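Local coordinates for protein extracellular endo-alpha-(1->5)-L-arabinanase 1 (Bacillus subtilis, PDB 1UV4) that hydrolyses internal alpha-1,5-L-arabinofuranosidic linkages of arabinan, as a secreted, calcium-binding enzyme of plant cell-wall degradation, at residues Glu135-Lys140 / Lys221-Pro226. Residues are numbered along the deposited sequence; the frame is centred on the assembly and turned at random.
With CA (calcium ion), chain D.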
ATOM      1  N   GLU A 135       1.372  -5.260   0.465  1.00 13.27           N
ATOM      2  CA  GLU A 135       0.048  -5.465  -0.066  1.00 14.18           C
ATOM      3  C   GLU A 135      -0.263  -6.955  -0.027  1.00 14.49           C
ATOM      4  O   GLU A 135       0.370  -7.735  -0.712  1.00 14.71           O
ATOM      5  CB  GLU A 135       0.017  -4.960  -1.518  1.00 14.50           C
ATOM      6  CG  GLU A 135      -1.080  -5.490  -2.407  1.00 16.52           C
ATOM      7  CD  GLU A 135      -2.462  -4.982  -2.080  1.00 16.58           C
ATOM      8  OE1 GLU A 135      -2.679  -4.448  -0.959  1.00 16.77           O
ATOM      9  OE2 GLU A 135      -3.390  -5.099  -2.943  1.00 16.93           O
ATOM     10  N   LEU A 136      -1.286  -7.326   0.716  1.00 12.68           N
ATOM     11  CA  LEU A 136      -1.798  -8.697   0.744  1.00 13.82           C
ATOM     12  C   LEU A 136      -2.806  -8.822  -0.393  1.00 12.80           C
ATOM     13  O   LEU A 136      -3.726  -7.999  -0.562  1.00 13.88           O
ATOM     14  CB  LEU A 136      -2.469  -8.977   2.099  1.00 12.58           C
ATOM     15  CG  LEU A 136      -3.102 -10.360   2.229  1.00 12.82           C
ATOM     16  CD1 LEU A 136      -2.099 -11.508   2.112  1.00 13.23           C
ATOM     17  CD2 LEU A 136      -3.808 -10.468   3.593  1.00 13.65           C
ATOM     18  N   THR A 137      -2.635  -9.871  -1.187  1.00 13.39           N
ATOM     19  CA  THR A 137      -3.585 -10.156  -2.233  1.00 12.89           C
ATOM     20  C   THR A 137      -3.863 -11.660  -2.263  1.00 13.06           C
ATOM     21  O   THR A 137      -3.241 -12.435  -1.556  1.00 13.87           O
ATOM     22  CB  THR A 137      -3.064  -9.606  -3.570  1.00 14.67           C
ATOM     23  OG1 THR A 137      -4.067  -9.739  -4.584  1.00 14.51           O
ATOM     24  CG2 THR A 137      -1.883 -10.369  -4.079  1.00 16.87           C
ATOM     25  N   PHE A 138      -4.838 -12.012  -3.051  1.00 13.42           N
ATOM     26  CA  PHE A 138      -5.285 -13.400  -3.188  1.00 14.00           C
ATOM     27  C   PHE A 138      -5.325 -13.788  -4.632  1.00 15.19           C
ATOM     28  O   PHE A 138      -5.795 -13.019  -5.494  1.00 17.16           O
ATOM     29  CB  PHE A 138      -6.621 -13.628  -2.501  1.00 14.13           C
ATOM     30  CG  PHE A 138      -6.580 -13.270  -1.056  1.00 15.64           C
ATOM     31  CD1 PHE A 138      -6.161 -14.187  -0.102  1.00 16.09           C
ATOM     32  CD2 PHE A 138      -6.850 -11.962  -0.660  1.00 17.87           C
ATOM     33  CE1 PHE A 138      -6.073 -13.832   1.215  1.00 18.86           C
ATOM     34  CE2 PHE A 138      -6.741 -11.625   0.651  1.00 19.28           C
ATOM     35  CZ  PHE A 138      -6.350 -12.538   1.576  1.00 19.08           C
ATOM     36  N   ASP A 139      -4.832 -14.994  -4.908  1.00 14.24           N
ATOM     37  CA  ASP A 139      -4.804 -15.456  -6.287  1.00 13.50           C
ATOM     38  C   ASP A 139      -6.145 -16.082  -6.682  1.00 12.38           C
ATOM     39  O   ASP A 139      -7.127 -16.058  -5.909  1.00 12.98           O
ATOM     40  CB  ASP A 139      -3.596 -16.392  -6.526  1.00 13.60           C
ATOM     41  CG  ASP A 139      -3.664 -17.695  -5.739  1.00 14.20           C
ATOM     42  OD1 ASP A 139      -4.762 -18.152  -5.354  1.00 11.82           O
ATOM     43  OD2 ASP A 139      -2.659 -18.391  -5.491  1.00 13.61           O
ATOM     44  N   LYS A 140      -6.240 -16.586  -7.906  1.00 12.37           N
ATOM     45  CA  LYS A 140      -7.492 -17.141  -8.371  1.00 12.42           C
ATOM     46  C   LYS A 140      -8.041 -18.311  -7.557  1.00 11.68           C
ATOM     47  O   LYS A 140      -9.242 -18.617  -7.613  1.00 11.65           O
ATOM     48  CB  LYS A 140      -7.389 -17.553  -9.851  1.00 13.24           C
ATOM     49  CG  LYS A 140      -6.568 -18.761 -10.094  1.00 16.93           C
ATOM     50  CD  LYS A 140      -6.801 -19.344 -11.485  1.00 20.14           C
ATOM     51  CE  LYS A 140      -7.925 -20.404 -11.509  1.00 23.00           C
ATOM     52  NZ  LYS A 140      -7.679 -21.777 -10.818  1.00 21.06           N
ATOM     53  N   LYS A 221      -2.210 -12.289 -17.123  1.00 13.58           N
ATOM     54  CA  LYS A 221      -2.957 -13.512 -16.899  1.00 13.93           C
ATOM     55  C   LYS A 221      -2.383 -14.303 -15.702  1.00 13.72           C
ATOM     56  O   LYS A 221      -3.104 -15.061 -15.059  1.00 13.68           O
ATOM     57  CB  LYS A 221      -3.014 -14.368 -18.184  1.00 14.66           C
ATOM     58  CG  LYS A 221      -3.922 -13.802 -19.255  1.00 17.98           C
ATOM     59  CD  LYS A 221      -5.424 -13.932 -18.844  1.00 23.82           C
ATOM     60  CE  LYS A 221      -6.405 -13.684 -19.982  1.00 26.74           C
ATOM     61  NZ  LYS A 221      -7.768 -13.415 -19.421  1.00 29.85           N
ATOM     62  N   SER A 222      -1.095 -14.142 -15.423  1.00 13.79           N
ATOM     63  CA  SER A 222      -0.503 -14.813 -14.284  1.00 15.06           C
ATOM     64  C   SER A 222      -0.085 -13.801 -13.229  1.00 13.87           C
ATOM     65  O   SER A 222       0.252 -12.641 -13.523  1.00 13.83           O
ATOM     66  CB  SER A 222       0.661 -15.681 -14.720  1.00 17.27           C
ATOM     67  OG  SER A 222       1.735 -14.886 -15.076  1.00 21.73           O
ATOM     68  N   ILE A 223      -0.109 -14.227 -11.981  1.00 13.64           N
ATOM     69  CA  ILE A 223       0.148 -13.287 -10.905  1.00 13.18           C
ATOM     70  C   ILE A 223       1.584 -12.794 -10.925  1.00 13.66           C
ATOM     71  O   ILE A 223       1.884 -11.673 -10.483  1.00 12.54           O
ATOM     72  CB  ILE A 223      -0.303 -13.849  -9.532  1.00 13.08           C
ATOM     73  CG1 ILE A 223      -0.427 -12.722  -8.492  1.00 12.50           C
ATOM     74  CG2 ILE A 223       0.625 -14.941  -9.052  1.00 13.65           C
ATOM     75  CD1 ILE A 223      -1.004 -13.129  -7.152  1.00 14.34           C
ATOM     76  N   THR A 224       2.467 -13.615 -11.484  1.00 13.23           N
ATOM     77  CA  THR A 224       3.870 -13.271 -11.541  1.00 13.46           C
ATOM     78  C   THR A 224       4.264 -12.472 -12.764  1.00 14.21           C
ATOM     79  O   THR A 224       5.455 -12.118 -12.915  1.00 14.96           O
ATOM     80  CB  THR A 224       4.746 -14.513 -11.384  1.00 14.31           C
ATOM     81  OG1 THR A 224       4.315 -15.560 -12.263  1.00 14.60           O
ATOM     82  CG2 THR A 224       4.639 -15.093  -9.974  1.00 14.85           C
ATOM     83  N   GLY A 225       3.293 -12.139 -13.616  1.00 14.10           N
ATOM     84  CA  GLY A 225       3.503 -11.237 -14.734  1.00 13.45           C
ATOM     85  C   GLY A 225       3.865 -11.933 -16.038  1.00 14.52           C
ATOM     86  O   GLY A 225       3.852 -13.162 -16.132  1.00 14.80           O
ATOM     87  N   PRO A 226       4.220 -11.167 -17.064  1.00 14.68           N
ATOM     88  CA  PRO A 226       4.409  -9.716 -16.976  1.00 13.70           C
ATOM     89  C   PRO A 226       3.131  -8.943 -16.992  1.00 13.21           C
ATOM     90  O   PRO A 226       2.205  -9.297 -17.744  1.00 15.06           O
ATOM     91  CB  PRO A 226       5.227  -9.403 -18.259  1.00 14.78           C
ATOM     92  CG  PRO A 226       4.750 -10.430 -19.278  1.00 14.45           C
ATOM     93  CD  PRO A 226       4.588 -11.684 -18.395  1.00 15.37           C
TER
HETATM   94 CA    CA D1294      -4.645  -3.632   0.202  1.00 13.77          CA
HETATM   95  O   HOH W   1      -5.678  -4.436  -1.742  1.00 12.88           O
HETATM   96  O   HOH W   2      -4.581  -5.963   0.931  1.00 14.60           O
HETATM   97  O   HOH W   3      -7.374  -3.811   0.250  0.50 13.49           O
HETATM   98  O   HOH W   4      -6.111  -3.562   2.004  0.50 15.01           O
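I223 meets the strand 135-138 and the residue after it with a single methyl: CD1 lies 4.2 Å from T137 CG2 and an equal 4.2 Å from D139 CB. Both torsions of I223 are extended (chi1 -163°, chi2 174°), which carries this methyl far out from the type I turn S222-G225, closed by G225 N to S222 O at 3.1 Å. T137 and D139, two residues apart, direct their CB atoms to the same side, toward the turn, while F138 between them points away. Their polar groups are engaged apart from this apolar touch: T137 OG1 hydrogen-bonds to the backbone carbonyl of L189, and D139 OD2 accepts from the indole NE1 of W145. In the five-bladed beta-propeller of family 43 glycosidases, this is a junction of neighbouring blades, the strand opening one and the loop between strands 212-220 and 241-244 belonging to the next; W145 and Y196 also pack on I223. Farther along the strand, E135, with CG anti to the backbone N and a bend at chi2 (71°), brings OE1 to 2.4 Å from the calcium ion, which D77 and D257 also bind. Its OE2 hydrogen-bonds to a calcium-bound water, L189 N and T188 OG1; L136 O accepts from a second calcium-bound water.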